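Local coordinates for protein importin subunit beta-1 (Saccharomyces cerevisiae, PDB 3ND2) that carries proteins into the nucleus as the importin beta subunit, working together with importin alpha, which recognises the classical nuclear localization signal of the cargo, at residues 336-341 with 381-386; 357-362 with 398-403; 389-394 with 428-433. All coordinates share one frame; numbering follows the deposited sequence.

Interaction 1. Residues 336-341 with 381-386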
ATOM      1  N   GLN A 336       6.055  12.157  25.235  1.00 52.27           N
ATOM      2  CA  GLN A 336       5.137  12.775  24.273  1.00 52.25           C
ATOM      3  C   GLN A 336       5.558  14.212  23.967  1.00 54.91           C
ATOM      4  O   GLN A 336       6.238  14.853  24.771  1.00 56.46           O
ATOM      5  CB  GLN A 336       3.690  12.773  24.802  1.00 51.06           C
ATOM      6  CG  GLN A 336       3.194  11.459  25.398  1.00 47.81           C
ATOM      7  CD  GLN A 336       3.485  11.334  26.892  1.00 47.22           C
ATOM      8  OE1 GLN A 336       4.483  11.854  27.390  1.00 48.81           O
ATOM      9  NE2 GLN A 336       2.617  10.637  27.607  1.00 44.24           N
ATOM     10  N   ASN A 337       5.154  14.711  22.802  1.00 56.04           N
ATOM     11  CA  ASN A 337       5.346  16.120  22.457  1.00 59.27           C
ATOM     12  C   ASN A 337       4.589  17.016  23.432  1.00 60.68           C
ATOM     13  O   ASN A 337       3.490  16.666  23.854  1.00 59.82           O
ATOM     14  CB  ASN A 337       4.871  16.400  21.023  1.00 59.43           C
ATOM     15  CG  ASN A 337       5.600  15.554  19.980  1.00 60.06           C
ATOM     16  OD1 ASN A 337       6.807  15.304  20.088  1.00 62.53           O
ATOM     17  ND2 ASN A 337       4.867  15.120  18.955  1.00 59.74           N
ATOM     18  N   GLU A 338       5.176  18.156  23.795  1.00 63.54           N
ATOM     19  CA  GLU A 338       4.507  19.116  24.686  1.00 65.69           C
ATOM     20  C   GLU A 338       3.242  19.706  24.053  1.00 65.84           C
ATOM     21  O   GLU A 338       2.209  19.856  24.717  1.00 65.68           O
ATOM     22  CB  GLU A 338       5.462  20.240  25.117  1.00 68.72           C
ATOM     23  CG  GLU A 338       6.079  20.059  26.499  1.00 70.31           C
ATOM     24  CD  GLU A 338       5.046  20.052  27.621  1.00 71.10           C
ATOM     25  OE1 GLU A 338       4.220  20.990  27.693  1.00 72.23           O
ATOM     26  OE2 GLU A 338       5.064  19.103  28.436  1.00 70.51           O
ATOM     27  N   ASP A 339       3.346  20.036  22.768  1.00 66.24           N
ATOM     28  CA  ASP A 339       2.235  20.559  21.990  1.00 66.74           C
ATOM     29  C   ASP A 339       1.254  19.428  21.669  1.00 64.59           C
ATOM     30  O   ASP A 339       1.617  18.473  20.975  1.00 62.73           O
ATOM     31  CB  ASP A 339       2.766  21.215  20.705  1.00 67.89           C
ATOM     32  CG  ASP A 339       1.681  21.931  19.891  1.00 68.48           C
ATOM     33  OD1 ASP A 339       0.484  21.926  20.263  1.00 67.55           O
ATOM     34  OD2 ASP A 339       2.044  22.511  18.849  1.00 69.93           O
ATOM     35  N   PRO A 340       0.005  19.533  22.171  1.00 64.94           N
ATOM     36  CA  PRO A 340      -1.007  18.503  21.906  1.00 63.52           C
ATOM     37  C   PRO A 340      -1.451  18.424  20.436  1.00 63.80           C
ATOM     38  O   PRO A 340      -2.151  17.482  20.063  1.00 62.46           O
ATOM     39  CB  PRO A 340      -2.175  18.917  22.802  1.00 63.86           C
ATOM     40  CG  PRO A 340      -2.010  20.369  22.999  1.00 66.19           C
ATOM     41  CD  PRO A 340      -0.530  20.618  23.015  1.00 66.80           C
ATOM     42  N   GLU A 341      -1.025  19.388  19.620  1.00 66.03           N
ATOM     43  CA  GLU A 341      -1.398  19.441  18.207  1.00 66.98           C
ATOM     44  C   GLU A 341      -0.210  19.210  17.254  1.00 67.56           C
ATOM     45  O   GLU A 341      -0.287  19.541  16.064  1.00 68.56           O
ATOM     46  CB  GLU A 341      -2.089  20.778  17.905  1.00 69.07           C
ATOM     47  CG  GLU A 341      -3.321  21.037  18.771  1.00 69.08           C
ATOM     48  CD  GLU A 341      -4.010  22.354  18.469  1.00 71.83           C
ATOM     49  OE1 GLU A 341      -3.330  23.342  18.110  1.00 74.01           O
ATOM     50  OE2 GLU A 341      -5.251  22.403  18.603  1.00 72.91           O
ATOM     51  N   ASP A 381      -0.560  12.314  38.787  1.00 61.52           N
ATOM     52  CA  ASP A 381      -0.805  13.747  38.690  1.00 63.51           C
ATOM     53  C   ASP A 381      -0.256  14.362  37.410  1.00 62.28           C
ATOM     54  O   ASP A 381      -0.717  15.420  36.981  1.00 63.39           O
ATOM     55  CB  ASP A 381      -0.291  14.473  39.934  1.00 67.16           C
ATOM     56  CG  ASP A 381      -1.345  14.557  41.025  1.00 70.14           C
ATOM     57  OD1 ASP A 381      -2.259  15.404  40.898  1.00 71.89           O
ATOM     58  OD2 ASP A 381      -1.267  13.775  42.001  1.00 71.56           O
ATOM     59  N   ASN A 382       0.714  13.694  36.796  1.00 60.27           N
ATOM     60  CA  ASN A 382       1.263  14.148  35.527  1.00 59.05           C
ATOM     61  C   ASN A 382       0.440  13.597  34.364  1.00 55.85           C
ATOM     62  O   ASN A 382       0.158  12.396  34.314  1.00 54.12           O
ATOM     63  CB  ASN A 382       2.727  13.711  35.405  1.00 59.10           C
ATOM     64  CG  ASN A 382       3.541  14.595  34.470  1.00 60.09           C
ATOM     65  OD1 ASN A 382       4.751  14.721  34.639  1.00 62.37           O
ATOM     66  ND2 ASN A 382       2.891  15.201  33.482  1.00 59.25           N
ATOM     67  N   TRP A 383       0.054  14.478  33.440  1.00 55.26           N
ATOM     68  CA  TRP A 383      -0.698  14.078  32.247  1.00 52.42           C
ATOM     69  C   TRP A 383       0.071  13.052  31.423  1.00 50.12           C
ATOM     70  O   TRP A 383      -0.530  12.136  30.853  1.00 48.64           O
ATOM     71  CB  TRP A 383      -1.118  15.291  31.392  1.00 53.12           C
ATOM     72  CG  TRP A 383      -0.015  15.995  30.603  1.00 53.99           C
ATOM     73  CD1 TRP A 383       0.602  17.167  30.935  1.00 56.39           C
ATOM     74  CD2 TRP A 383       0.567  15.582  29.346  1.00 52.13           C
ATOM     75  NE1 TRP A 383       1.543  17.499  29.982  1.00 56.58           N
ATOM     76  CE2 TRP A 383       1.542  16.545  29.000  1.00 53.77           C
ATOM     77  CE3 TRP A 383       0.370  14.488  28.492  1.00 49.77           C
ATOM     78  CZ2 TRP A 383       2.312  16.453  27.830  1.00 52.83           C
ATOM     79  CZ3 TRP A 383       1.145  14.393  27.333  1.00 49.08           C
ATOM     80  CH2 TRP A 383       2.098  15.374  27.014  1.00 50.36           C
ATOM     81  N   ARG A 384       1.396  13.214  31.379  1.00 50.11           N
ATOM     82  CA  ARG A 384       2.310  12.328  30.653  1.00 48.07           C
ATOM     83  C   ARG A 384       2.204  10.893  31.147  1.00 46.77           C
ATOM     84  O   ARG A 384       2.321   9.943  30.371  1.00 45.28           O
ATOM     85  CB  ARG A 384       3.753  12.824  30.792  1.00 48.94           C
ATOM     86  CG  ARG A 384       3.988  14.137  30.098  1.00 49.61           C
ATOM     87  CD  ARG A 384       5.407  14.651  30.220  1.00 50.34           C
ATOM     88  NE  ARG A 384       5.627  15.776  29.309  1.00 51.32           N
ATOM     89  CZ  ARG A 384       5.955  15.657  28.019  1.00 50.01           C
ATOM     90  NH1 ARG A 384       6.118  14.463  27.469  1.00 47.58           N
ATOM     91  NH2 ARG A 384       6.128  16.739  27.274  1.00 50.86           N
ATOM     92  N   ASN A 385       1.961  10.748  32.444  1.00 47.68           N
ATOM     93  CA  ASN A 385       1.822   9.446  33.054  1.00 46.76           C
ATOM     94  C   ASN A 385       0.443   8.845  32.848  1.00 45.32           C
ATOM     95  O   ASN A 385       0.318   7.648  32.595  1.00 43.92           O
ATOM     96  CB  ASN A 385       2.195   9.515  34.533  1.00 48.86           C
ATOM     97  CG  ASN A 385       3.696   9.595  34.740  1.00 50.11           C
ATOM     98  OD1 ASN A 385       4.395   8.590  34.662  1.00 49.64           O
ATOM     99  ND2 ASN A 385       4.198  10.795  34.983  1.00 52.10           N
ATOM    100  N   ARG A 386      -0.588   9.678  32.930  1.00 46.17           N
ATOM    101  CA  ARG A 386      -1.948   9.202  32.712  1.00 45.21           C
ATOM    102  C   ARG A 386      -2.179   8.790  31.267  1.00 43.62           C
ATOM    103  O   ARG A 386      -2.866   7.806  31.019  1.00 42.98           O
ATOM    104  CB  ARG A 386      -2.986  10.229  33.157  1.00 46.31           C
ATOM    105  CG  ARG A 386      -2.936  10.534  34.624  1.00 47.75           C
ATOM    106  CD  ARG A 386      -4.128  11.337  35.085  1.00 48.17           C
ATOM    107  NE  ARG A 386      -4.410  12.508  34.255  1.00 49.47           N
ATOM    108  CZ  ARG A 386      -3.835  13.700  34.388  1.00 51.00           C
ATOM    109  NH1 ARG A 386      -2.910  13.904  35.316  1.00 52.53           N
ATOM    110  NH2 ARG A 386      -4.185  14.696  33.580  1.00 50.33           N
TER
HETATM  111  O   HOH W   1       4.636  18.417  30.983  1.00 63.16           O
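Arg-384 and Gln-336 bury the most surface here, and each grips the other's backbone. From the first turn of helix 383-395 the arginine runs extended from CG to NE and presents its guanidinium to the loop 336-341, which lies between the two helices of HEAT 8. NH1 of Arg-384 bonds the carbonyl O of Gln-336 at 2.7 Å, the oxygen lying close to the guanidinium plane, and NH2 adds a weak bond to the same oxygen. NH1 also reaches Thr-334 O, while its link to OE1 of Gln-336 is weak. In return, Gln-336 bends at chi2 (89°), which turns its amide toward the first turn of the helix: NE2 donates to Arg-384 O at 2.9 Å, in the carbonyl plane and on a lone pair. The same NE2 is also bonded to Glu-387, so a glutamine suits the place, its amide offering a donor to the helix and an acceptor to the arginine.

Glu-338 closes the other end of the guanidinium with a salt bridge, OE2 of Glu-338 to NH2 of Arg-384, 2.8 Å, met on the anti side of the carboxylate. A water bonded to OE2 accepts from NE of Arg-384, 3.3 Å from the water oxygen. Trp-383 supplies the apolar support: CG of Arg-384 sits 3.5 Å above the centre of its ring, and CB of Gln-336 meets the ring's edge, 3.8 Å from CH2. A methionine in place of Arg-384 would probably leave Glu-338 without its countercharge and the Gln-336 carbonyl without these donors, loosening this part of the loop.

Because a single cation holds both a carbonyl and a carboxylate, the contact ties the HEAT 8 loop to the second HEAT 9 helix mainly by directed polar bonds, at a surface where water takes part.

Interaction 2. Residues 357-362 with 398-403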
ATOM      1  N   LEU A 357       3.579  -4.796  19.518  1.00 39.98           N
ATOM      2  CA  LEU A 357       4.238  -5.923  18.864  1.00 40.29           C
ATOM      3  C   LEU A 357       4.687  -6.995  19.867  1.00 40.04           C
ATOM      4  O   LEU A 357       4.584  -8.190  19.589  1.00 41.03           O
ATOM      5  CB  LEU A 357       5.411  -5.426  18.017  1.00 40.41           C
ATOM      6  CG  LEU A 357       5.099  -4.789  16.660  1.00 40.32           C
ATOM      7  CD1 LEU A 357       6.309  -4.066  16.108  1.00 37.58           C
ATOM      8  CD2 LEU A 357       4.586  -5.823  15.653  1.00 40.72           C
ATOM      9  N   PHE A 358       5.182  -6.556  21.020  1.00 39.04           N
ATOM     10  CA  PHE A 358       5.522  -7.442  22.142  1.00 39.40           C
ATOM     11  C   PHE A 358       4.299  -8.199  22.686  1.00 40.08           C
ATOM     12  O   PHE A 358       4.405  -9.373  23.059  1.00 41.38           O
ATOM     13  CB  PHE A 358       6.123  -6.621  23.290  1.00 38.60           C
ATOM     14  CG  PHE A 358       7.614  -6.676  23.378  1.00 38.16           C
ATOM     15  CD1 PHE A 358       8.238  -7.618  24.194  1.00 38.43           C
ATOM     16  CD2 PHE A 358       8.403  -5.766  22.683  1.00 38.14           C
ATOM     17  CE1 PHE A 358       9.629  -7.674  24.291  1.00 38.69           C
ATOM     18  CE2 PHE A 358       9.809  -5.817  22.777  1.00 37.11           C
ATOM     19  CZ  PHE A 358      10.411  -6.773  23.575  1.00 37.82           C
ATOM     20  N   ALA A 359       3.153  -7.520  22.773  1.00 39.44           N
ATOM     21  CA  ALA A 359       1.915  -8.146  23.231  1.00 39.76           C
ATOM     22  C   ALA A 359       1.444  -9.234  22.271  1.00 41.28           C
ATOM     23  O   ALA A 359       0.939 -10.269  22.703  1.00 41.98           O
ATOM     24  CB  ALA A 359       0.835  -7.103  23.428  1.00 39.02           C
ATOM     25  N   GLN A 360       1.639  -9.001  20.971  1.00 42.22           N
ATOM     26  CA  GLN A 360       1.212  -9.928  19.922  1.00 43.93           C
ATOM     27  C   GLN A 360       2.112 -11.149  19.856  1.00 45.10           C
ATOM     28  O   GLN A 360       1.644 -12.264  19.645  1.00 46.83           O
ATOM     29  CB  GLN A 360       1.161  -9.216  18.569  1.00 44.25           C
ATOM     30  CG  GLN A 360       0.013  -8.219  18.470  1.00 45.77           C
ATOM     31  CD  GLN A 360       0.069  -7.358  17.226  1.00 48.63           C
ATOM     32  OE1 GLN A 360       1.090  -6.749  16.916  1.00 49.81           O
ATOM     33  NE2 GLN A 360      -1.042  -7.296  16.508  1.00 50.40           N
ATOM     34  N   ASN A 361       3.407 -10.918  20.048  1.00 44.85           N
ATOM     35  CA  ASN A 361       4.431 -11.951  20.035  1.00 45.79           C
ATOM     36  C   ASN A 361       4.439 -12.774  21.331  1.00 46.39           C
ATOM     37  O   ASN A 361       4.468 -14.006  21.291  1.00 47.87           O
ATOM     38  CB  ASN A 361       5.797 -11.279  19.838  1.00 45.34           C
ATOM     39  CG  ASN A 361       6.886 -12.242  19.388  1.00 46.74           C
ATOM     40  OD1 ASN A 361       6.623 -13.262  18.754  1.00 48.41           O
ATOM     41  ND2 ASN A 361       8.127 -11.900  19.700  1.00 46.67           N
ATOM     42  N   CYS A 362       4.394 -12.081  22.471  1.00 45.11           N
ATOM     43  CA  CYS A 362       4.667 -12.689  23.770  1.00 45.52           C
ATOM     44  C   CYS A 362       3.420 -13.041  24.588  1.00 45.70           C
ATOM     45  O   CYS A 362       3.510 -13.840  25.520  1.00 46.90           O
ATOM     46  CB  CYS A 362       5.623 -11.806  24.575  1.00 44.64           C
ATOM     47  SG  CYS A 362       7.226 -11.529  23.735  1.00 45.88           S
ATOM     48  N   ASP A 398      -4.483  -6.891  22.109  1.00 40.88           N
ATOM     49  CA  ASP A 398      -4.319  -7.906  21.081  1.00 42.77           C
ATOM     50  C   ASP A 398      -3.063  -8.703  21.452  1.00 42.50           C
ATOM     51  O   ASP A 398      -1.991  -8.125  21.618  1.00 42.09           O
ATOM     52  CB  ASP A 398      -4.168  -7.209  19.718  1.00 43.55           C
ATOM     53  CG  ASP A 398      -4.065  -8.183  18.551  1.00 46.95           C
ATOM     54  OD1 ASP A 398      -4.476  -9.358  18.671  1.00 50.16           O
ATOM     55  OD2 ASP A 398      -3.572  -7.756  17.489  1.00 50.63           O
ATOM     56  N   GLY A 399      -3.199 -10.017  21.619  1.00 43.43           N
ATOM     57  CA  GLY A 399      -2.059 -10.866  22.010  1.00 43.12           C
ATOM     58  C   GLY A 399      -2.315 -11.810  23.180  1.00 43.58           C
ATOM     59  O   GLY A 399      -2.356 -13.028  22.986  1.00 44.85           O
ATOM     60  N   PRO A 400      -2.470 -11.263  24.410  1.00 42.47           N
ATOM     61  CA  PRO A 400      -2.876 -12.072  25.574  1.00 43.17           C
ATOM     62  C   PRO A 400      -4.164 -12.845  25.311  1.00 44.45           C
ATOM     63  O   PRO A 400      -4.926 -12.475  24.411  1.00 44.56           O
ATOM     64  CB  PRO A 400      -3.087 -11.028  26.670  1.00 41.97           C
ATOM     65  CG  PRO A 400      -2.152  -9.914  26.290  1.00 41.02           C
ATOM     66  CD  PRO A 400      -2.232  -9.859  24.791  1.00 41.25           C
ATOM     67  N   ASP A 401      -4.401 -13.915  26.072  1.00 45.60           N
ATOM     68  CA  ASP A 401      -5.601 -14.728  25.862  1.00 47.20           C
ATOM     69  C   ASP A 401      -6.887 -13.976  26.208  1.00 46.68           C
ATOM     70  O   ASP A 401      -6.853 -12.969  26.915  1.00 45.57           O
ATOM     71  CB  ASP A 401      -5.500 -16.119  26.527  1.00 49.14           C
ATOM     72  CG  ASP A 401      -5.744 -16.101  28.036  1.00 50.00           C
ATOM     73  OD1 ASP A 401      -6.745 -15.513  28.506  1.00 50.54           O
ATOM     74  OD2 ASP A 401      -4.943 -16.739  28.761  1.00 51.65           O
ATOM     75  N   LYS A 402      -8.008 -14.474  25.697  1.00 47.89           N
ATOM     76  CA  LYS A 402      -9.313 -13.839  25.838  1.00 47.82           C
ATOM     77  C   LYS A 402      -9.767 -13.723  27.296  1.00 47.39           C
ATOM     78  O   LYS A 402     -10.429 -12.745  27.671  1.00 47.18           O
ATOM     79  CB  LYS A 402     -10.343 -14.615  25.009  1.00 49.71           C
ATOM     80  CG  LYS A 402     -11.746 -14.018  24.946  1.00 51.05           C
ATOM     81  CD  LYS A 402     -12.710 -15.022  24.312  1.00 54.55           C
ATOM     82  CE  LYS A 402     -14.127 -14.922  24.880  1.00 58.64           C
ATOM     83  NZ  LYS A 402     -14.967 -13.900  24.190  1.00 59.37           N
ATOM     84  N   VAL A 403      -9.430 -14.723  28.108  1.00 47.82           N
ATOM     85  CA  VAL A 403      -9.824 -14.742  29.519  1.00 47.50           C
ATOM     86  C   VAL A 403      -9.132 -13.628  30.303  1.00 45.59           C
ATOM     87  O   VAL A 403      -9.775 -12.955  31.104  1.00 45.72           O
ATOM     88  CB  VAL A 403      -9.601 -16.135  30.154  1.00 49.50           C
ATOM     89  CG1 VAL A 403      -9.519 -16.059  31.671  1.00 49.72           C
ATOM     90  CG2 VAL A 403     -10.707 -17.083  29.727  1.00 50.87           C
TER
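Gln-360 and Asp-398 reach for one another with their side chains crossing at a slant, the amide and carboxylate planes turned 71° apart. The one hydrogen bond between the segments joins them: NE2 of Gln-360 donates to OD2 of Asp-398 at 2.8 Å, with an N-H...O angle of 147°. The donor approaches from above the carboxylate plane, 43° out of it, and the acceptor is itself tilted from the amide plane. Beyond CG the glutamine is extended, which carries its amide out from the last turns of helix 347-362, while Asp-398, with CG opposite its backbone N, brings its carboxylate toward the glutamine.

Next to this pair the chains come very close. CA of Gly-399 lies 3.1 Å from O of Ala-359, a CA-H...O contact, and 4.0 Å from CA of Gln-360. Glycine is needed twice over: a CB would run into that same carbonyl oxygen, and the residue's backbone angles, with a positive phi, would jam it against the carbonyl O of Asp-398. The small methyl of Ala-359 lies against Asp-398 O, with CB 3.5 Å from that oxygen, and faces CD of Pro-400 more loosely; Ile-366 packs on both Ala-359 and Pro-400.

The contact therefore joins the end of HEAT 8 to the linker that follows helix 383-395 and leads into HEAT 10. Just beyond it, Asp-401 stands at the N-cap of helix 402-418, and its OD2 is bonded to Asn-364.

Chemically, a neutral amide facing a carboxylate gives no salt bridge but probably a charge-assisted hydrogen bond, at the more exposed side of the contact, while the close approach of the backbones rests on glycine and alanine, residues with little or no side chain.

Interaction 3. Residues 389-394 with 428-433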
ATOM      1  N   ALA A 389      -0.302   5.467  30.665  1.00 41.09           N
ATOM      2  CA  ALA A 389      -1.098   4.352  31.199  1.00 41.08           C
ATOM      3  C   ALA A 389      -2.209   3.877  30.246  1.00 40.49           C
ATOM      4  O   ALA A 389      -2.471   2.673  30.151  1.00 40.54           O
ATOM      5  CB  ALA A 389      -1.684   4.707  32.569  1.00 41.92           C
ATOM      6  N   VAL A 390      -2.864   4.804  29.549  1.00 40.46           N
ATOM      7  CA  VAL A 390      -3.928   4.417  28.615  1.00 39.81           C
ATOM      8  C   VAL A 390      -3.340   3.856  27.322  1.00 38.89           C
ATOM      9  O   VAL A 390      -3.861   2.893  26.763  1.00 38.62           O
ATOM     10  CB  VAL A 390      -4.891   5.576  28.268  1.00 40.39           C
ATOM     11  CG1 VAL A 390      -6.310   5.060  28.174  1.00 40.43           C
ATOM     12  CG2 VAL A 390      -4.830   6.646  29.301  1.00 42.41           C
ATOM     13  N   MET A 391      -2.267   4.476  26.841  1.00 38.71           N
ATOM     14  CA  MET A 391      -1.508   3.932  25.728  1.00 38.07           C
ATOM     15  C   MET A 391      -1.088   2.483  26.014  1.00 37.15           C
ATOM     16  O   MET A 391      -1.387   1.579  25.233  1.00 36.98           O
ATOM     17  CB  MET A 391      -0.270   4.791  25.440  1.00 38.90           C
ATOM     18  CG  MET A 391       0.448   4.392  24.151  1.00 40.20           C
ATOM     19  SD  MET A 391      -0.639   4.598  22.716  1.00 43.57           S
ATOM     20  CE  MET A 391      -0.598   6.374  22.494  1.00 43.60           C
ATOM     21  N   ALA A 392      -0.409   2.270  27.138  1.00 36.74           N
ATOM     22  CA  ALA A 392       0.038   0.935  27.530  1.00 36.09           C
ATOM     23  C   ALA A 392      -1.109  -0.070  27.571  1.00 35.65           C
ATOM     24  O   ALA A 392      -0.992  -1.167  27.029  1.00 35.03           O
ATOM     25  CB  ALA A 392       0.756   0.988  28.870  1.00 36.90           C
ATOM     26  N   PHE A 393      -2.227   0.320  28.184  1.00 35.83           N
ATOM     27  CA  PHE A 393      -3.396  -0.559  28.275  1.00 35.68           C
ATOM     28  C   PHE A 393      -4.029  -0.877  26.931  1.00 34.92           C
ATOM     29  O   PHE A 393      -4.387  -2.018  26.681  1.00 35.30           O
ATOM     30  CB  PHE A 393      -4.453  -0.010  29.239  1.00 36.08           C
ATOM     31  CG  PHE A 393      -5.525  -1.007  29.582  1.00 37.16           C
ATOM     32  CD1 PHE A 393      -6.675  -1.130  28.785  1.00 38.32           C
ATOM     33  CD2 PHE A 393      -5.403  -1.821  30.714  1.00 37.68           C
ATOM     34  CE1 PHE A 393      -7.682  -2.057  29.113  1.00 39.16           C
ATOM     35  CE2 PHE A 393      -6.400  -2.747  31.044  1.00 38.73           C
ATOM     36  CZ  PHE A 393      -7.540  -2.863  30.249  1.00 38.37           C
ATOM     37  N   GLY A 394      -4.176   0.119  26.069  1.00 34.95           N
ATOM     38  CA  GLY A 394      -4.680  -0.128  24.711  1.00 35.11           C
ATOM     39  C   GLY A 394      -3.734  -0.996  23.895  1.00 35.46           C
ATOM     40  O   GLY A 394      -4.169  -1.774  23.055  1.00 36.58           O
ATOM     41  N   LYS A 428      -7.263  12.420  26.710  1.00 42.64           N
ATOM     42  CA  LYS A 428      -8.583  12.135  26.147  1.00 42.65           C
ATOM     43  C   LYS A 428      -8.477  11.536  24.744  1.00 41.73           C
ATOM     44  O   LYS A 428      -9.205  10.607  24.387  1.00 41.47           O
ATOM     45  CB  LYS A 428      -9.461  13.393  26.149  1.00 44.22           C
ATOM     46  CG  LYS A 428      -9.822  13.890  27.552  1.00 45.92           C
ATOM     47  CD  LYS A 428     -10.830  15.031  27.518  1.00 47.27           C
ATOM     48  CE  LYS A 428     -10.229  16.316  26.961  1.00 49.25           C
ATOM     49  NZ  LYS A 428     -11.223  17.434  26.974  1.00 50.53           N
ATOM     50  N   GLU A 429      -7.565  12.075  23.953  1.00 41.85           N
ATOM     51  CA  GLU A 429      -7.278  11.542  22.632  1.00 41.42           C
ATOM     52  C   GLU A 429      -6.910  10.060  22.685  1.00 39.67           C
ATOM     53  O   GLU A 429      -7.508   9.251  21.976  1.00 39.42           O
ATOM     54  CB  GLU A 429      -6.144  12.333  22.001  1.00 42.01           C
ATOM     55  CG  GLU A 429      -5.785  11.864  20.630  1.00 44.26           C
ATOM     56  CD  GLU A 429      -4.753  12.735  19.988  1.00 48.50           C
ATOM     57  OE1 GLU A 429      -4.289  13.693  20.641  1.00 52.22           O
ATOM     58  OE2 GLU A 429      -4.401  12.459  18.829  1.00 50.88           O
ATOM     59  N   THR A 430      -5.936   9.717  23.537  1.00 38.61           N
ATOM     60  CA  THR A 430      -5.496   8.335  23.731  1.00 36.72           C
ATOM     61  C   THR A 430      -6.577   7.448  24.364  1.00 36.02           C
ATOM     62  O   THR A 430      -6.705   6.277  24.011  1.00 35.53           O
ATOM     63  CB  THR A 430      -4.158   8.267  24.542  1.00 37.27           C
ATOM     64  OG1 THR A 430      -3.128   8.993  23.851  1.00 37.38           O
ATOM     65  CG2 THR A 430      -3.686   6.830  24.709  1.00 36.36           C
ATOM     66  N   THR A 431      -7.361   8.012  25.281  1.00 35.94           N
ATOM     67  CA  THR A 431      -8.472   7.300  25.917  1.00 35.58           C
ATOM     68  C   THR A 431      -9.516   6.857  24.897  1.00 35.23           C
ATOM     69  O   THR A 431      -9.968   5.714  24.930  1.00 34.64           O
ATOM     70  CB  THR A 431      -9.112   8.173  27.019  1.00 37.06           C
ATOM     71  OG1 THR A 431      -8.139   8.412  28.035  1.00 37.24           O
ATOM     72  CG2 THR A 431     -10.342   7.514  27.642  1.00 37.06           C
ATOM     73  N   ALA A 432      -9.877   7.772  23.994  1.00 35.67           N
ATOM     74  CA  ALA A 432     -10.774   7.488  22.873  1.00 35.81           C
ATOM     75  C   ALA A 432     -10.237   6.349  22.007  1.00 35.56           C
ATOM     76  O   ALA A 432     -10.985   5.452  21.630  1.00 35.92           O
ATOM     77  CB  ALA A 432     -10.990   8.738  22.047  1.00 35.91           C
ATOM     78  N   TRP A 433      -8.941   6.381  21.703  1.00 35.50           N
ATOM     79  CA  TRP A 433      -8.279   5.284  20.977  1.00 35.76           C
ATOM     80  C   TRP A 433      -8.329   3.946  21.735  1.00 35.75           C
ATOM     81  O   TRP A 433      -8.611   2.902  21.146  1.00 36.15           O
ATOM     82  CB  TRP A 433      -6.836   5.664  20.656  1.00 35.20           C
ATOM     83  CG  TRP A 433      -5.991   4.540  20.137  1.00 35.68           C
ATOM     84  CD1 TRP A 433      -5.914   4.091  18.835  1.00 35.98           C
ATOM     85  CD2 TRP A 433      -5.076   3.732  20.893  1.00 34.90           C
ATOM     86  NE1 TRP A 433      -5.020   3.050  18.750  1.00 35.02           N
ATOM     87  CE2 TRP A 433      -4.489   2.812  19.992  1.00 34.97           C
ATOM     88  CE3 TRP A 433      -4.703   3.687  22.250  1.00 34.21           C
ATOM     89  CZ2 TRP A 433      -3.541   1.859  20.404  1.00 34.52           C
ATOM     90  CZ3 TRP A 433      -3.771   2.745  22.651  1.00 33.58           C
ATOM     91  CH2 TRP A 433      -3.206   1.840  21.738  1.00 33.37           C
TER
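Met-391 sets off with CG opposite its backbone N (chi1 -171°) and then bends at chi2 (61°) and again at chi3, which curls the thioether across to Trp-433, whose CG is likewise opposite its own backbone N. The result is a Met-aromatic contact between neighbouring helices of the HEAT solenoid: helix 383-395 of HEAT 9 and helix 425-441 of HEAT 10 run nearly parallel, and the axes of the short segments approach to 8.8 Å, inclined by 16°. SD of Met-391 stands 4.2 Å from the centroid of the six-membered ring of Trp-433, well off its normal, and the two side chains cross at about a right angle. A flexible, polarisable thioether suits this place, since it can bend to fit an indole that approaches obliquely.

Gly-394, one turn further on, makes room for the same ring. C of Gly-394 is 3.6 Å from CH2 of Trp-433, and a CB on this residue would clash with CZ3, so the large indole can lie against the bare helix backbone.

Nearer the start of the two segments, threonines meet the other helix. Thr-430 directs CG2 at the methionine's backbone, 3.5 Å from Met-391 N, and the same methyl meets CE of Met-391 and CB of Val-390. Its hydroxyl is occupied with Glu-387 and with Gln-426 O of the preceding turn, so a beta-branched threonine can show a methyl to the neighbouring helix while its buried oxygen stays bonded. No hydrogen bond crosses between the segments; apolar packing and the sulfur-aromatic contact carry the interface. Ile-416 of helix 402-418 backs it, touching both Phe-393 and Thr-431.

Thr-431 differs from Thr-430 in offering its hydroxyl oxygen to the valine methyls: OG1 of Thr-431, bonded to Val-427 O, lies 3.8 Å from CG1 of Val-390.

In the fold
The three contacts follow the superhelical stacking of HEAT 8, 9 and 10. Interactions 1 and 3 share helix 383-395, using its start and its later turns, and their centres lie 12 Å apart; in sequence interaction 1 closes before interaction 3 opens. Interaction 2 crosses both in chain order and lies at the far end of that helix, its centre 17 Å from that of interaction 3 and 26 Å from that of interaction 1. Helix 383-395 is thus fixed at its start to the HEAT 8 loop and by its later turns to helix 425-441, while the linker after it meets helix 347-362. Such local contacts between neighbouring repeats stack them into the solenoid.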